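PDB 4R7F: uncharacterized protein from Parabacteroides merdae, which is of unknown function but is built from three immunoglobulin-like beta-sandwich domains, the first related to a type 9 secretion system plug protein domain. Local coordinates for residues D44-G49 against A288-V293; T92-S97 against N246-V251. All blocks are in the same frame, centred on the assembly; numbering follows the deposited sequence. Where two conformers were deposited one is given.

Contact 1: residues D44-G49 against A288-V293; sequences DGLGSG and ADYYIV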
loop_
_atom_site.group_PDB
_atom_site.type_symbol
_atom_site.label_atom_id
_atom_site.label_comp_id
_atom_site.label_asym_id
_atom_site.label_seq_id
_atom_site.Cartn_x
_atom_site.Cartn_y
_atom_site.Cartn_z
ATOM N N ASP A 44 9.318 -16.898 -22.176
ATOM C CA ASP A 44 10.216 -16.992 -23.304
ATOM C C ASP A 44 10.436 -18.448 -23.682
ATOM O O ASP A 44 10.508 -19.303 -22.828
ATOM C CB ASP A 44 11.565 -16.377 -22.972
ATOM C CG ASP A 44 11.512 -14.887 -22.804
ATOM O OD1 ASP A 44 10.604 -14.228 -23.350
ATOM O OD2 ASP A 44 12.405 -14.378 -22.100
ATOM N N GLY A 45 10.562 -18.722 -24.976
ATOM C CA GLY A 45 11.158 -19.974 -25.456
ATOM C C GLY A 45 12.578 -19.733 -25.981
ATOM O O GLY A 45 12.799 -18.886 -26.856
ATOM N N LEU A 46 13.562 -20.460 -25.457
ATOM C CA LEU A 46 14.963 -20.251 -25.878
ATOM C C LEU A 46 15.286 -21.027 -27.168
ATOM O O LEU A 46 14.663 -22.055 -27.455
ATOM C CB LEU A 46 15.928 -20.674 -24.769
ATOM C CG LEU A 46 15.830 -19.997 -23.394
ATOM C CD1 LEU A 46 17.196 -19.982 -22.746
ATOM C CD2 LEU A 46 15.307 -18.580 -23.421
ATOM N N GLY A 47 16.284 -20.538 -27.913
ATOM C CA GLY A 47 16.559 -20.982 -29.288
ATOM C C GLY A 47 16.133 -19.915 -30.293
ATOM O O GLY A 47 15.537 -18.904 -29.910
ATOM N N SER A 48 16.457 -20.119 -31.571
ATOM C CA SER A 48 16.022 -19.208 -32.640
ATOM C C SER A 48 14.675 -19.650 -33.201
ATOM O O SER A 48 13.865 -18.817 -33.614
ATOM C CB SER A 48 17.077 -19.115 -33.752
ATOM O OG SER A 48 18.076 -20.113 -33.604
ATOM N N GLY A 49 14.446 -20.964 -33.205
ATOM C CA GLY A 49 13.182 -21.520 -33.660
ATOM C C GLY A 49 11.969 -20.738 -33.173
ATOM O O GLY A 49 11.850 -20.414 -31.974
ATOM N N ALA A 288 15.987 -7.643 -23.308
ATOM C CA ALA A 288 16.759 -8.111 -22.152
ATOM C C ALA A 288 17.435 -9.427 -22.472
ATOM O O ALA A 288 16.812 -10.323 -23.048
ATOM C CB ALA A 288 15.852 -8.274 -20.966
ATOM N N ASP A 289 18.701 -9.535 -22.107
ATOM C CA ASP A 289 19.501 -10.724 -22.390
ATOM C C ASP A 289 19.396 -11.697 -21.193
ATOM O O ASP A 289 18.816 -11.347 -20.158
ATOM C CB ASP A 289 20.969 -10.278 -22.645
ATOM C CG ASP A 289 21.763 -11.277 -23.465
ATOM O OD1 ASP A 289 21.265 -12.415 -23.676
ATOM O OD2 ASP A 289 22.897 -10.932 -23.887
ATOM N N TYR A 290 19.963 -12.896 -21.343
ATOM C CA TYR A 290 19.949 -13.942 -20.326
ATOM C C TYR A 290 21.396 -14.142 -19.953
ATOM O O TYR A 290 22.214 -14.452 -20.817
ATOM C CB TYR A 290 19.352 -15.295 -20.842
ATOM C CG TYR A 290 17.819 -15.404 -20.754
ATOM C CD1 TYR A 290 16.994 -14.948 -21.781
ATOM C CD2 TYR A 290 17.209 -15.920 -19.640
ATOM C CE1 TYR A 290 15.614 -15.020 -21.697
ATOM C CE2 TYR A 290 15.825 -15.993 -19.538
ATOM C CZ TYR A 290 15.030 -15.547 -20.554
ATOM O OH TYR A 290 13.667 -15.640 -20.420
ATOM N N TYR A 291 21.698 -13.982 -18.664
ATOM C CA TYR A 291 23.038 -14.141 -18.128
ATOM C C TYR A 291 22.989 -15.274 -17.106
ATOM O O TYR A 291 21.930 -15.586 -16.575
ATOM C CB TYR A 291 23.523 -12.848 -17.455
ATOM C CG TYR A 291 23.700 -11.613 -18.357
ATOM C CD1 TYR A 291 23.542 -11.668 -19.751
ATOM C CD2 TYR A 291 24.040 -10.382 -17.804
ATOM C CE1 TYR A 291 23.710 -10.532 -20.546
ATOM C CE2 TYR A 291 24.222 -9.254 -18.596
ATOM C CZ TYR A 291 24.060 -9.330 -19.966
ATOM O OH TYR A 291 24.228 -8.199 -20.742
ATOM N N ILE A 292 24.127 -15.904 -16.844
ATOM C CA ILE A 292 24.219 -16.865 -15.759
ATOM C C ILE A 292 24.418 -16.082 -14.485
ATOM O O ILE A 292 25.432 -15.405 -14.336
ATOM C CB ILE A 292 25.429 -17.795 -15.874
ATOM C CG1 ILE A 292 25.415 -18.568 -17.181
ATOM C CG2 ILE A 292 25.449 -18.778 -14.713
ATOM C CD1 ILE A 292 24.250 -19.502 -17.285
ATOM N N VAL A 293 23.470 -16.169 -13.556
ATOM C CA VAL A 293 23.653 -15.479 -12.280
ATOM C C VAL A 293 24.091 -16.439 -11.186
ATOM O O VAL A 293 23.503 -17.486 -11.027
ATOM C CB VAL A 293 22.394 -14.738 -11.889
ATOM C CG1 VAL A 293 22.608 -13.962 -10.607
ATOM C CG2 VAL A 293 21.975 -13.838 -13.045
#
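The phenol of Y290 and the carboxylate of D44 meet in a very short hydrogen bond, OH of Y290 donating to OD2 of D44 over 2.5 Å. The oxygen arrives at the rim of the ring, in its plane, while the carboxylate itself is turned steeply, its plane 76° from that of the ring. K340 forms a salt bridge with the same OD2, and N98 binds OD1 from its side-chain amide; both carboxylate oxygens, although buried, therefore have partners. The positive charge of K340 probably stabilises the acid in its ionised form. On the phenol side, T16 is a second hydrogen-bond partner of OH.

The bond spans two immunoglobulin-like sandwiches: D44 and L46 lie at the end of strand 39-46 in the first, and Y290 begins strand 290-298 in the last. CG of Y290 stands beside its backbone N, across from the carbonyl carbon (chi1 -85°), and the ring thereby extends from the strand start to the other domain.

Apolar packing rests on one branch of L46. Its CD2 lies 4.0 Å above one face of the Y290 ring, displaced toward the rim and nearest to CE1. Y96 meets the same ring edge-to-face. With an alanine in place of Y290, D44 would probably lose its phenolic donor, T16 its partner on that oxygen, and a gap would open beneath the L46 methyl.

Within 288-293, N of Y290 donates to OD1 of D289 over 2.7 Å with an N-H...O angle of 147°, approaching from above the carboxylate plane. The same OD1 also takes the backbone N-H of T94.

Contact 2: residues T92-S97 against N246-V251; sequences TTTQYS and NPYYNV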
loop_
_atom_site.group_PDB
_atom_site.type_symbol
_atom_site.label_atom_id
_atom_site.label_comp_id
_atom_site.label_asym_id
_atom_site.label_seq_id
_atom_site.Cartn_x
_atom_site.Cartn_y
_atom_site.Cartn_z
ATOM N N THR A 92 20.671 -9.635 -28.397
ATOM C CA THR A 92 21.038 -10.382 -27.201
ATOM C C THR A 92 21.889 -11.566 -27.563
ATOM O O THR A 92 21.644 -12.216 -28.574
ATOM C CB THR A 92 19.779 -10.909 -26.458
ATOM O OG1 THR A 92 19.067 -11.884 -27.262
ATOM C CG2 THR A 92 18.863 -9.762 -26.128
ATOM N N THR A 93 22.861 -11.888 -26.710
ATOM C CA THR A 93 23.680 -13.085 -26.900
ATOM C C THR A 93 22.837 -14.361 -26.878
ATOM O O THR A 93 22.968 -15.243 -27.721
ATOM C CB THR A 93 24.777 -13.158 -25.841
ATOM O OG1 THR A 93 24.205 -12.993 -24.531
ATOM C CG2 THR A 93 25.799 -12.033 -26.108
ATOM N N THR A 94 21.935 -14.426 -25.920
ATOM C CA THR A 94 21.098 -15.583 -25.749
ATOM C C THR A 94 19.846 -15.287 -26.576
ATOM O O THR A 94 19.126 -14.290 -26.332
ATOM C CB THR A 94 20.767 -15.793 -24.246
ATOM O OG1 THR A 94 21.973 -15.891 -23.492
ATOM C CG2 THR A 94 19.942 -17.026 -24.039
ATOM N N GLN A 95 19.602 -16.124 -27.574
ATOM C CA GLN A 95 18.443 -15.935 -28.423
ATOM C C GLN A 95 17.209 -16.615 -27.838
ATOM O O GLN A 95 17.276 -17.707 -27.263
ATOM C CB GLN A 95 18.719 -16.445 -29.832
ATOM C CG GLN A 95 19.529 -15.465 -30.661
ATOM C CD GLN A 95 20.002 -16.073 -31.958
ATOM O OE1 GLN A 95 19.571 -17.160 -32.338
ATOM N NE2 GLN A 95 20.898 -15.378 -32.644
ATOM N N TYR A 96 16.079 -15.949 -28.020
ATOM C CA TYR A 96 14.803 -16.432 -27.561
ATOM C C TYR A 96 13.664 -15.722 -28.284
ATOM O O TYR A 96 13.856 -14.661 -28.908
ATOM C CB TYR A 96 14.692 -16.186 -26.037
ATOM C CG TYR A 96 14.709 -14.745 -25.635
ATOM C CD1 TYR A 96 13.541 -14.014 -25.592
ATOM C CD2 TYR A 96 15.894 -14.104 -25.282
ATOM C CE1 TYR A 96 13.534 -12.672 -25.208
ATOM C CE2 TYR A 96 15.898 -12.768 -24.897
ATOM C CZ TYR A 96 14.700 -12.045 -24.862
ATOM O OH TYR A 96 14.663 -10.689 -24.482
ATOM N N SER A 97 12.471 -16.300 -28.171
ATOM C CA SER A 97 11.241 -15.613 -28.561
ATOM C C SER A 97 10.414 -15.400 -27.274
ATOM O O SER A 97 10.470 -16.185 -26.359
ATOM C CB SER A 97 10.447 -16.396 -29.632
ATOM O OG SER A 97 11.280 -17.068 -30.571
ATOM N N ASN A 246 32.121 -17.470 -23.067
ATOM C CA ASN A 246 31.325 -17.814 -24.210
ATOM C C ASN A 246 30.462 -19.052 -23.921
ATOM O O ASN A 246 30.983 -20.087 -23.478
ATOM C CB ASN A 246 32.217 -18.055 -25.431
ATOM C CG ASN A 246 31.411 -18.330 -26.684
ATOM O OD1 ASN A 246 30.789 -17.412 -27.277
ATOM N ND2 ASN A 246 31.371 -19.600 -27.081
ATOM N N PRO A 247 29.148 -18.959 -24.185
ATOM C CA PRO A 247 28.410 -17.888 -24.863
ATOM C C PRO A 247 27.715 -16.868 -23.976
ATOM O O PRO A 247 26.951 -16.053 -24.494
ATOM C CB PRO A 247 27.351 -18.660 -25.648
ATOM C CG PRO A 247 27.069 -19.853 -24.799
ATOM C CD PRO A 247 28.290 -20.139 -23.963
ATOM N N TYR A 248 27.993 -16.888 -22.672
ATOM C CA TYR A 248 27.175 -16.136 -21.693
ATOM C C TYR A 248 27.959 -15.136 -20.881
ATOM O O TYR A 248 29.122 -15.365 -20.487
ATOM C CB TYR A 248 26.555 -17.082 -20.658
ATOM C CG TYR A 248 25.586 -18.153 -21.155
ATOM C CD1 TYR A 248 24.379 -17.821 -21.778
ATOM C CD2 TYR A 248 25.855 -19.501 -20.934
ATOM C CE1 TYR A 248 23.479 -18.813 -22.187
ATOM C CE2 TYR A 248 24.966 -20.491 -21.340
ATOM C CZ TYR A 248 23.787 -20.152 -21.970
ATOM O OH TYR A 248 22.941 -21.165 -22.367
ATOM N N TYR A 249 27.306 -14.028 -20.584
ATOM C CA TYR A 249 27.777 -13.178 -19.486
ATOM C C TYR A 249 27.419 -13.835 -18.166
ATOM O O TYR A 249 26.399 -14.495 -18.063
ATOM C CB TYR A 249 27.145 -11.791 -19.541
ATOM C CG TYR A 249 27.730 -10.959 -20.626
ATOM C CD1 TYR A 249 28.900 -10.244 -20.414
ATOM C CD2 TYR A 249 27.129 -10.895 -21.877
ATOM C CE1 TYR A 249 29.452 -9.479 -21.415
ATOM C CE2 TYR A 249 27.676 -10.123 -22.885
ATOM C CZ TYR A 249 28.841 -9.425 -22.652
ATOM O OH TYR A 249 29.395 -8.644 -23.657
ATOM N N ASN A 250 28.282 -13.654 -17.181
ATOM C CA ASN A 250 28.147 -14.253 -15.869
ATOM C C ASN A 250 28.127 -13.148 -14.840
ATOM O O ASN A 250 29.053 -12.334 -14.754
ATOM C CB ASN A 250 29.323 -15.190 -15.557
ATOM C CG ASN A 250 29.179 -16.561 -16.215
ATOM O OD1 ASN A 250 28.900 -17.543 -15.547
ATOM N ND2 ASN A 250 29.375 -16.630 -17.533
ATOM N N VAL A 251 27.069 -13.133 -14.056
ATOM C CA VAL A 251 26.946 -12.203 -12.959
ATOM C C VAL A 251 27.298 -12.825 -11.617
ATOM O O VAL A 251 26.548 -13.656 -11.113
ATOM C CB VAL A 251 25.528 -11.687 -12.860
ATOM C CG1 VAL A 251 25.466 -10.596 -11.791
ATOM C CG2 VAL A 251 25.057 -11.199 -14.227
HETATM O O HOH W 1 24.854 -13.989 -21.906
HETATM O O HOH W 2 24.194 -16.679 -24.866
#
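T94 OG1 is gripped by the backbone O of Y290 and by a water 2.7 Å away, and it also lies against Y248. The same water donates to the O of P247, 2.9 Å from it, making a one-water bridge between the segments. OG1 sits in the plane of the Y248 ring at its edge, 3.5 Å from both CD1 and CE1 of that tyrosine; beside its own backbone N (chi1 -56°), it faces the ring and the bridging water together.

A second water makes a similar bridge: it donates to OG1 of T93 and accepts from N of Y249, 2.8 Å away. D289 OD2 binds the same threonine oxygen directly. The methyl CG2 of T93 touches Y249 CE2 at 4.2 Å, the two side chains crossing at about a right angle. P247, which follows a cis peptide bond, sets its CG 4.0 Å over the centre of the Y248 ring. Within 92-97, OG1 of T92 donates to O of T94 and closes a short side-chain-to-backbone link across T93.

This partly hydrated contact places the loop leading into strand 96-103 against the start of strand 248-253, flanked by strands 239-245 and 290-298.

The two contacts lie side by side, their centres about 6 Å apart, in one interface between the first and last sandwiches. Along the chain the order is 44-49, 92-97, 246-251, 288-293, so contact 2 is nested inside the loop closed by contact 1, and the sandwich holding strands 143-149 to 207-219 falls within both loops. On one side of the interface, strands 39-46 and 96-103 are antiparallel neighbours in a four-stranded sheet; on the other, strands 248-253 and 290-298 run parallel in a mixed sheet. The end of one strand and the loop before its neighbour thus meet the starts of two adjacent strands, bringing domains far apart in sequence into direct contact.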